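Lantibiotic dehydratase (Microbispora corallina, PDB 5EHK) probably dehydrates serine and threonine residues of the NAI-107 precursor peptide in a tRNA-dependent manner, glutamylating their hydroxyls before elimination. Local coordinates at residues R404-Y409 / E618-V623; L822-P827 / G897-H902; G966-V971 / A993-S998. One frame throughout, in Å; residues are numbered along the deposited sequence.

Overall arrangement
The three contacts follow one another along the chain without interleaving. Contact 1 falls in the N-terminal part of the lantibiotic dehydratase, which in relatives carries out glutamylation, and sits near the middle of the molecule, its centre about 8 Å from the centre of the chain. Contacts 2 and 3 share the C-terminal part, associated with elimination in relatives, and lie far out, their centres about 39 and 42 Å from it. None touches another: centre to centre, contacts 1 and 2 are about 36 Å apart, 1 and 3 about 34 Å, and 2 and 3 about 39 Å. Contact 2 alone reaches the second subunit.

Contact 1. Residues R404-Y409 / E618-V623; sequences RALRRY and ERLCLV
With CG anti to its carbonyl carbon (chi1 -75°), Leu-620 extends from the start of strand 620-624 toward the first turn of helix 407-417, while Tyr-409 has its ring anti to the backbone N (chi1 -156°) and brings one ring edge round to meet it. The contact joins a helix N-terminus to a mixed beta sheet, in which strand 620-624 runs between antiparallel neighbours 611-615 and 629-634. Leu-620 forms the apolar centre. Its CD1 lies in the plane of the tyrosine ring, at the edge rather than over a face, 3.9 Å from CD2 of Tyr-409, and the two side chains cross at about a right angle. From the N-cap position just ahead of the helix, Leu-406 also points at the strand; its CD1 stands 4.3 Å from CD1 of Leu-620, so one methyl of the strand leucine is shared by two helix-side residues. The phenol of Tyr-409 is anchored beyond the pair, its OH bonded to the carbonyl of Gly-436.

Arg-407 approaches differently. Its CB leads away from the strand, but bends at chi2 (-88°) and chi3 fold the chain back and bring the guanidinium beside the residues that precede the strand. The charge is met by Glu-658, whose OE2 forms a salt bridge with NH1 while its OE1 accepts the backbone N-H of Leu-620; a single carboxylate thus ties the helix start to the strand start. No hydrogen bond runs directly between 404-409 and 618-623. Before the helix settles, a short 3-10 turn is closed by Arg-407 N donating to Arg-404 O at 3.2 Å. The guanidinium makes a looser approach to the other segment, with NH2 of Arg-407 3.8 Å from the carbonyl O of Glu-618.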
loop_
_atom_site.group_PDB
_atom_site.type_symbol
_atom_site.label_atom_id
_atom_site.label_comp_id
_atom_site.label_asym_id
_atom_site.label_seq_id
_atom_site.Cartn_x
_atom_site.Cartn_y
_atom_site.Cartn_z
ATOM N N ARG A 404 -10.807 3.606 12.607
ATOM C CA ARG A 404 -9.736 3.105 11.767
ATOM C C ARG A 404 -8.691 4.199 11.533
ATOM O O ARG A 404 -7.514 3.908 11.412
ATOM C CB ARG A 404 -10.287 2.603 10.434
ATOM C CG ARG A 404 -9.259 1.840 9.644
ATOM C CD ARG A 404 -9.764 1.383 8.297
ATOM N NE ARG A 404 -8.709 0.721 7.524
ATOM C CZ ARG A 404 -7.919 1.344 6.650
ATOM N NH1 ARG A 404 -8.039 2.652 6.445
ATOM N NH2 ARG A 404 -7.000 0.664 5.982
ATOM N N ALA A 405 -9.123 5.452 11.476
ATOM C CA ALA A 405 -8.208 6.587 11.311
ATOM C C ALA A 405 -7.089 6.789 12.359
ATOM O O ALA A 405 -6.230 7.644 12.174
ATOM C CB ALA A 405 -8.998 7.877 11.171
ATOM N N LEU A 406 -7.105 6.058 13.465
ATOM C CA LEU A 406 -6.106 6.275 14.490
ATOM C C LEU A 406 -5.391 5.001 14.764
ATOM O O LEU A 406 -4.710 4.896 15.778
ATOM C CB LEU A 406 -6.710 6.762 15.810
ATOM C CG LEU A 406 -7.394 8.115 15.991
ATOM C CD1 LEU A 406 -7.725 8.342 17.481
ATOM C CD2 LEU A 406 -6.560 9.277 15.419
ATOM N N ARG A 407 -5.558 3.999 13.914
ATOM C CA ARG A 407 -4.875 2.735 14.195
ATOM C C ARG A 407 -3.364 2.794 13.904
ATOM O O ARG A 407 -2.539 2.399 14.736
ATOM C CB ARG A 407 -5.561 1.570 13.495
ATOM C CG ARG A 407 -7.008 1.397 13.895
ATOM C CD ARG A 407 -7.202 0.510 15.126
ATOM N NE ARG A 407 -6.483 0.927 16.327
ATOM C CZ ARG A 407 -6.757 2.016 17.061
ATOM N NH1 ARG A 407 -7.708 2.877 16.696
ATOM N NH2 ARG A 407 -6.044 2.269 18.160
ATOM N N ARG A 408 -2.995 3.327 12.743
ATOM C CA ARG A 408 -1.580 3.507 12.440
ATOM C C ARG A 408 -0.946 4.579 13.341
ATOM O O ARG A 408 0.216 4.473 13.712
ATOM C CB ARG A 408 -1.362 3.820 10.956
ATOM C CG ARG A 408 -1.767 2.683 9.995
ATOM C CD ARG A 408 -1.750 3.176 8.534
ATOM N NE ARG A 408 -0.381 3.560 8.183
ATOM C CZ ARG A 408 0.573 2.693 7.850
ATOM N NH1 ARG A 408 0.287 1.398 7.753
ATOM N NH2 ARG A 408 1.800 3.121 7.595
ATOM N N TYR A 409 -1.707 5.614 13.684
ATOM C CA TYR A 409 -1.238 6.665 14.588
ATOM C C TYR A 409 -0.869 6.102 15.968
ATOM O O TYR A 409 0.178 6.406 16.531
ATOM C CB TYR A 409 -2.342 7.688 14.743
ATOM C CG TYR A 409 -1.901 9.068 15.151
ATOM C CD1 TYR A 409 -1.198 9.869 14.280
ATOM C CD2 TYR A 409 -2.237 9.582 16.384
ATOM C CE1 TYR A 409 -0.819 11.142 14.634
ATOM C CE2 TYR A 409 -1.887 10.846 16.742
ATOM C CZ TYR A 409 -1.165 11.631 15.869
ATOM O OH TYR A 409 -0.777 12.910 16.232
ATOM N N GLU A 618 -3.278 -1.506 23.397
ATOM C CA GLU A 618 -4.561 -1.555 22.709
ATOM C C GLU A 618 -5.099 -0.220 22.168
ATOM O O GLU A 618 -5.627 -0.178 21.060
ATOM C CB GLU A 618 -5.588 -2.172 23.654
ATOM C CG GLU A 618 -7.022 -1.667 23.477
ATOM C CD GLU A 618 -7.989 -2.353 24.443
ATOM O OE1 GLU A 618 -8.518 -3.438 24.079
ATOM O OE2 GLU A 618 -8.194 -1.818 25.566
ATOM N N ARG A 619 -4.939 0.868 22.919
ATOM C CA ARG A 619 -5.594 2.140 22.586
ATOM C C ARG A 619 -4.709 3.355 22.878
ATOM O O ARG A 619 -3.762 3.279 23.666
ATOM C CB ARG A 619 -6.902 2.273 23.384
ATOM C CG ARG A 619 -6.721 1.898 24.845
ATOM C CD ARG A 619 -8.000 1.884 25.645
ATOM N NE ARG A 619 -8.066 3.049 26.518
ATOM C CZ ARG A 619 -7.810 3.030 27.821
ATOM N NH1 ARG A 619 -7.483 1.894 28.418
ATOM N NH2 ARG A 619 -7.884 4.152 28.525
ATOM N N LEU A 620 -5.020 4.469 22.228
ATOM C CA LEU A 620 -4.541 5.763 22.655
ATOM C C LEU A 620 -5.489 6.205 23.723
ATOM O O LEU A 620 -6.594 5.699 23.798
ATOM C CB LEU A 620 -4.629 6.748 21.499
ATOM C CG LEU A 620 -3.563 6.581 20.427
ATOM C CD1 LEU A 620 -3.901 7.455 19.217
ATOM C CD2 LEU A 620 -2.232 6.959 21.043
ATOM N N CYS A 621 -5.096 7.161 24.548
ATOM C CA CYS A 621 -6.067 7.720 25.507
ATOM C C CYS A 621 -5.800 9.128 25.966
ATOM O O CYS A 621 -4.655 9.508 26.209
ATOM C CB CYS A 621 -6.213 6.829 26.721
ATOM S SG CYS A 621 -4.656 6.380 27.344
ATOM N N LEU A 622 -6.883 9.886 26.077
ATOM C CA LEU A 622 -6.840 11.286 26.486
ATOM C C LEU A 622 -6.701 11.399 28.006
ATOM O O LEU A 622 -7.379 10.692 28.741
ATOM C CB LEU A 622 -8.132 11.957 26.056
ATOM C CG LEU A 622 -8.133 13.459 26.165
ATOM C CD1 LEU A 622 -6.997 14.006 25.307
ATOM C CD2 LEU A 622 -9.454 13.882 25.654
ATOM N N VAL A 623 -5.811 12.268 28.466
ATOM C CA VAL A 623 -5.536 12.387 29.893
ATOM C C VAL A 623 -5.581 13.836 30.310
ATOM O O VAL A 623 -4.977 14.675 29.652
ATOM C CB VAL A 623 -4.163 11.791 30.267
ATOM C CG1 VAL A 623 -3.854 12.028 31.714
ATOM C CG2 VAL A 623 -4.171 10.330 30.005
#

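Contact 2. Residues L822-P827 / G897-H902; sequences LRLRVP and GLLAGH
An antiparallel pairing at the outer strand, within this chain, of a four-stranded antiparallel sheet joins the end of strand 819-824 to the loop leading into strand 902-905. Leu-824 and His-902 form a non-hydrogen-bonded pair. Beyond it, Arg-825 satisfies both its backbone groups: its N donates to Gly-901 O at 2.9 Å, nearly along the C=O axis, and its O accepts Ala-900 N at 2.9 Å, an almost straight bond (172°) whose donor stands above the carbonyl plane. Arg-825 is also the centre of an inverse gamma turn, closed by a weak bond from Val-826 N to Leu-824 O. The Arg-823 carbonyl receives a CA-H contact from His-902.

The arginine side chains find acids outside the segments: Arg-825 pairs with Asp-861 and Glu-903, and Arg-823 with Glu-903. His-902 is held across the dimer interface, its N bonded to Gln-906 OE1 and its NE2 to Ala-815 N, both of the second subunit.

Leu-899 places CG in the crowded position between backbone N and carbonyl carbon, and its CD1 meets Leu-824 CD2 at 4.1 Å. Val-826 packs on it too, with CG2 3.6 Å from Leu-899 CB.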
loop_
_atom_site.group_PDB
_atom_site.type_symbol
_atom_site.label_atom_id
_atom_site.label_comp_id
_atom_site.label_asym_id
_atom_site.label_seq_id
_atom_site.Cartn_x
_atom_site.Cartn_y
_atom_site.Cartn_z
ATOM N N LEU A 822 27.197 7.863 13.014
ATOM C CA LEU A 822 27.253 7.519 11.596
ATOM C C LEU A 822 26.174 6.556 11.172
ATOM O O LEU A 822 25.913 5.568 11.859
ATOM C CB LEU A 822 28.582 6.862 11.303
ATOM C CG LEU A 822 29.784 7.777 11.352
ATOM C CD1 LEU A 822 31.011 6.923 11.554
ATOM C CD2 LEU A 822 29.857 8.502 10.040
ATOM N N ARG A 823 25.573 6.816 10.011
ATOM C CA ARG A 823 24.701 5.829 9.369
ATOM C C ARG A 823 25.349 5.222 8.147
ATOM O O ARG A 823 25.614 5.901 7.168
ATOM C CB ARG A 823 23.402 6.456 8.974
ATOM C CG ARG A 823 22.702 7.094 10.124
ATOM C CD ARG A 823 21.294 7.402 9.681
ATOM N NE ARG A 823 20.624 8.278 10.626
ATOM C CZ ARG A 823 19.942 9.347 10.250
ATOM N NH1 ARG A 823 19.880 9.658 8.948
ATOM N NH2 ARG A 823 19.352 10.099 11.170
ATOM N N LEU A 824 25.626 3.936 8.221
ATOM C CA LEU A 824 26.353 3.283 7.155
ATOM C C LEU A 824 25.410 2.396 6.372
ATOM O O LEU A 824 24.863 1.421 6.901
ATOM C CB LEU A 824 27.543 2.512 7.726
ATOM C CG LEU A 824 28.433 3.355 8.649
ATOM C CD1 LEU A 824 29.532 2.506 9.285
ATOM C CD2 LEU A 824 29.016 4.507 7.882
ATOM N N ARG A 825 25.181 2.774 5.115
ATOM C CA ARG A 825 24.203 2.079 4.276
ATOM C C ARG A 825 24.815 0.804 3.723
ATOM O O ARG A 825 25.144 0.714 2.568
ATOM C CB ARG A 825 23.683 2.991 3.161
ATOM C CG ARG A 825 23.046 4.287 3.671
ATOM C CD ARG A 825 21.633 4.077 4.181
ATOM N NE ARG A 825 21.206 5.087 5.155
ATOM C CZ ARG A 825 20.033 5.054 5.792
ATOM N NH1 ARG A 825 19.175 4.057 5.545
ATOM N NH2 ARG A 825 19.716 6.010 6.668
ATOM N N VAL A 826 24.977 -0.163 4.603
ATOM C CA VAL A 826 25.475 -1.469 4.263
ATOM C C VAL A 826 24.245 -2.338 4.297
ATOM O O VAL A 826 23.654 -2.511 5.343
ATOM C CB VAL A 826 26.490 -1.955 5.346
ATOM C CG1 VAL A 826 26.997 -3.354 5.047
ATOM C CG2 VAL A 826 27.659 -0.980 5.481
ATOM N N PRO A 827 23.807 -2.835 3.138
ATOM C CA PRO A 827 22.626 -3.694 3.123
ATOM C C PRO A 827 22.844 -4.912 3.986
ATOM O O PRO A 827 23.980 -5.354 4.156
ATOM C CB PRO A 827 22.502 -4.099 1.656
ATOM C CG PRO A 827 23.809 -3.806 1.051
ATOM C CD PRO A 827 24.350 -2.635 1.789
ATOM N N GLY A 897 32.541 -0.832 -3.336
ATOM C CA GLY A 897 31.221 -1.427 -3.237
ATOM C C GLY A 897 30.822 -2.089 -1.915
ATOM O O GLY A 897 30.069 -3.070 -1.916
ATOM N N LEU A 898 31.317 -1.568 -0.788
ATOM C CA LEU A 898 31.034 -2.175 0.519
ATOM C C LEU A 898 29.837 -1.512 1.218
ATOM O O LEU A 898 29.157 -2.123 2.046
ATOM C CB LEU A 898 32.283 -2.164 1.400
ATOM C CG LEU A 898 33.357 -3.204 1.085
ATOM C CD1 LEU A 898 34.671 -2.790 1.691
ATOM C CD2 LEU A 898 32.981 -4.593 1.587
ATOM N N LEU A 899 29.554 -0.271 0.848
ATOM C CA LEU A 899 28.390 0.423 1.396
ATOM C C LEU A 899 27.975 1.458 0.363
ATOM O O LEU A 899 28.804 1.902 -0.446
ATOM C CB LEU A 899 28.717 1.100 2.740
ATOM C CG LEU A 899 29.502 2.421 2.671
ATOM C CD1 LEU A 899 29.486 3.147 3.991
ATOM C CD2 LEU A 899 30.918 2.148 2.236
ATOM N N ALA A 900 26.696 1.811 0.355
ATOM C CA ALA A 900 26.162 2.689 -0.691
ATOM C C ALA A 900 26.380 4.139 -0.309
ATOM O O ALA A 900 26.355 5.026 -1.163
ATOM C CB ALA A 900 24.681 2.420 -0.959
ATOM N N GLY A 901 26.538 4.389 0.983
ATOM C CA GLY A 901 26.680 5.758 1.423
ATOM C C GLY A 901 26.641 5.910 2.922
ATOM O O GLY A 901 26.342 4.951 3.658
ATOM N N HIS A 902 26.930 7.120 3.385
ATOM C CA HIS A 902 26.872 7.372 4.795
ATOM C C HIS A 902 26.286 8.728 5.058
ATOM O O HIS A 902 26.448 9.634 4.240
ATOM C CB HIS A 902 28.257 7.288 5.405
ATOM C CG HIS A 902 29.226 8.296 4.878
ATOM N ND1 HIS A 902 29.877 8.146 3.674
ATOM C CD2 HIS A 902 29.692 9.450 5.414
ATOM C CE1 HIS A 902 30.696 9.167 3.483
ATOM N NE2 HIS A 902 30.605 9.972 4.525
#

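Contact 3. Residues G966-V971 / A993-S998; sequences GPPAPV and AAAWMS
A proline-rich loop that leaves the C-terminal end of helix 950-965 is fastened to the short helix 992-997 by one buried tryptophan. Gly-966, the first residue past helix 950-965, has positive phi (91°), and its carbonyl turns to the indole of Trp-996. NE1 of Trp-996 donates to Gly-966 O at 2.8 Å, in the ring plane and nearly along the C=O axis; with an N-H...O angle of 161°, this bond satisfies the indole N-H and fixes the rotation of the ring. The side chain reaches the loop because its CG is anti to the carbonyl carbon (chi1 -59°).

Pro-968 comes over one face of the same indole. Its CG lies 3.8 Å above the ring plane of Trp-996, offset toward the rim, and 3.9 Å from CZ2, while Pro-968 CB and CA follow the outer six-membered ring. On its helix-facing flank the proline touches Ala-995, CG to CB at 4.3 Å.

Leu-1071 and Val-1074 of helix 1068-1085 pack against the indole, and Phe-965, at the end of helix 950-965, meets it with its ring nearly at right angles. One turn after Ala-994, Ser-998 folds its OG back to donate to Ala-994 O at 2.6 Å. The whole forms a loop-to-helix junction within a helical region, in which an indole N-H takes the carbonyl of a glycine just past a helix end and a proline rests on the rim of one face.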
loop_
_atom_site.group_PDB
_atom_site.type_symbol
_atom_site.label_atom_id
_atom_site.label_comp_id
_atom_site.label_asym_id
_atom_site.label_seq_id
_atom_site.Cartn_x
_atom_site.Cartn_y
_atom_site.Cartn_z
ATOM N N GLY A 966 23.137 -10.630 37.193
ATOM C CA GLY A 966 23.043 -10.999 38.591
ATOM C C GLY A 966 21.616 -11.017 39.092
ATOM O O GLY A 966 20.672 -10.860 38.309
ATOM N N PRO A 967 21.457 -11.207 40.412
ATOM C CA PRO A 967 20.165 -11.325 41.099
ATOM C C PRO A 967 19.304 -10.101 40.819
ATOM O O PRO A 967 19.845 -9.015 40.662
ATOM C CB PRO A 967 20.558 -11.326 42.578
ATOM C CG PRO A 967 21.884 -10.636 42.619
ATOM C CD PRO A 967 22.575 -11.042 41.356
ATOM N N PRO A 968 17.986 -10.283 40.720
ATOM C CA PRO A 968 17.053 -9.158 40.616
ATOM C C PRO A 968 17.035 -8.255 41.848
ATOM O O PRO A 968 17.744 -8.509 42.824
ATOM C CB PRO A 968 15.697 -9.840 40.411
ATOM C CG PRO A 968 16.023 -11.164 39.785
ATOM C CD PRO A 968 17.341 -11.571 40.413
ATOM N N ALA A 969 16.296 -7.154 41.755
ATOM C CA ALA A 969 15.944 -6.362 42.924
ATOM C C ALA A 969 14.803 -7.120 43.582
ATOM O O ALA A 969 14.105 -7.874 42.901
ATOM C CB ALA A 969 15.503 -4.971 42.524
ATOM N N PRO A 970 14.635 -6.971 44.910
ATOM C CA PRO A 970 13.539 -7.671 45.600
ATOM C C PRO A 970 12.151 -7.232 45.130
ATOM O O PRO A 970 11.941 -6.066 44.787
ATOM C CB PRO A 970 13.740 -7.290 47.075
ATOM C CG PRO A 970 14.645 -6.118 47.076
ATOM C CD PRO A 970 15.490 -6.220 45.847
ATOM N N VAL A 971 11.210 -8.169 45.123
ATOM C CA VAL A 971 9.867 -7.888 44.635
ATOM C C VAL A 971 8.834 -7.810 45.774
ATOM O O VAL A 971 8.992 -8.439 46.821
ATOM C CB VAL A 971 9.433 -8.915 43.561
ATOM C CG1 VAL A 971 8.605 -10.041 44.181
ATOM C CG2 VAL A 971 8.666 -8.221 42.451
ATOM N N ALA A 993 20.368 -16.394 35.528
ATOM C CA ALA A 993 20.163 -16.716 34.127
ATOM C C ALA A 993 18.719 -17.098 33.893
ATOM O O ALA A 993 18.024 -16.488 33.084
ATOM C CB ALA A 993 21.082 -17.857 33.708
ATOM N N ALA A 994 18.255 -18.103 34.623
ATOM C CA ALA A 994 16.868 -18.543 34.499
ATOM C C ALA A 994 15.916 -17.409 34.885
ATOM O O ALA A 994 14.849 -17.260 34.285
ATOM C CB ALA A 994 16.607 -19.807 35.306
ATOM N N ALA A 995 16.305 -16.634 35.895
ATOM C CA ALA A 995 15.532 -15.468 36.331
ATOM C C ALA A 995 15.189 -14.612 35.135
ATOM O O ALA A 995 14.046 -14.567 34.698
ATOM C CB ALA A 995 16.318 -14.647 37.345
ATOM N N TRP A 996 16.207 -13.973 34.573
ATOM C CA TRP A 996 16.009 -13.065 33.449
ATOM C C TRP A 996 15.482 -13.728 32.166
ATOM O O TRP A 996 14.578 -13.194 31.525
ATOM C CB TRP A 996 17.291 -12.288 33.185
ATOM C CG TRP A 996 17.725 -11.510 34.369
ATOM C CD1 TRP A 996 18.886 -11.663 35.077
ATOM C CD2 TRP A 996 17.008 -10.446 34.994
ATOM N NE1 TRP A 996 18.927 -10.758 36.110
ATOM C CE2 TRP A 996 17.785 -10.002 36.081
ATOM C CE3 TRP A 996 15.784 -9.829 34.743
ATOM C CZ2 TRP A 996 17.378 -8.968 36.910
ATOM C CZ3 TRP A 996 15.383 -8.811 35.566
ATOM C CH2 TRP A 996 16.176 -8.385 36.637
ATOM N N MET A 997 16.001 -14.897 31.809
ATOM C CA MET A 997 15.510 -15.565 30.612
ATOM C C MET A 997 14.017 -15.904 30.716
ATOM O O MET A 997 13.364 -16.144 29.705
ATOM C CB MET A 997 16.317 -16.834 30.309
ATOM C CG MET A 997 17.751 -16.585 29.882
ATOM S SD MET A 997 17.919 -15.375 28.551
ATOM C CE MET A 997 16.925 -16.086 27.239
ATOM N N SER A 998 13.460 -15.907 31.922
ATOM C CA SER A 998 12.048 -16.252 32.062
ATOM C C SER A 998 11.131 -15.090 31.699
ATOM O O SER A 998 9.949 -15.302 31.385
ATOM C CB SER A 998 11.721 -16.815 33.450
ATOM O OG SER A 998 12.416 -18.028 33.685
#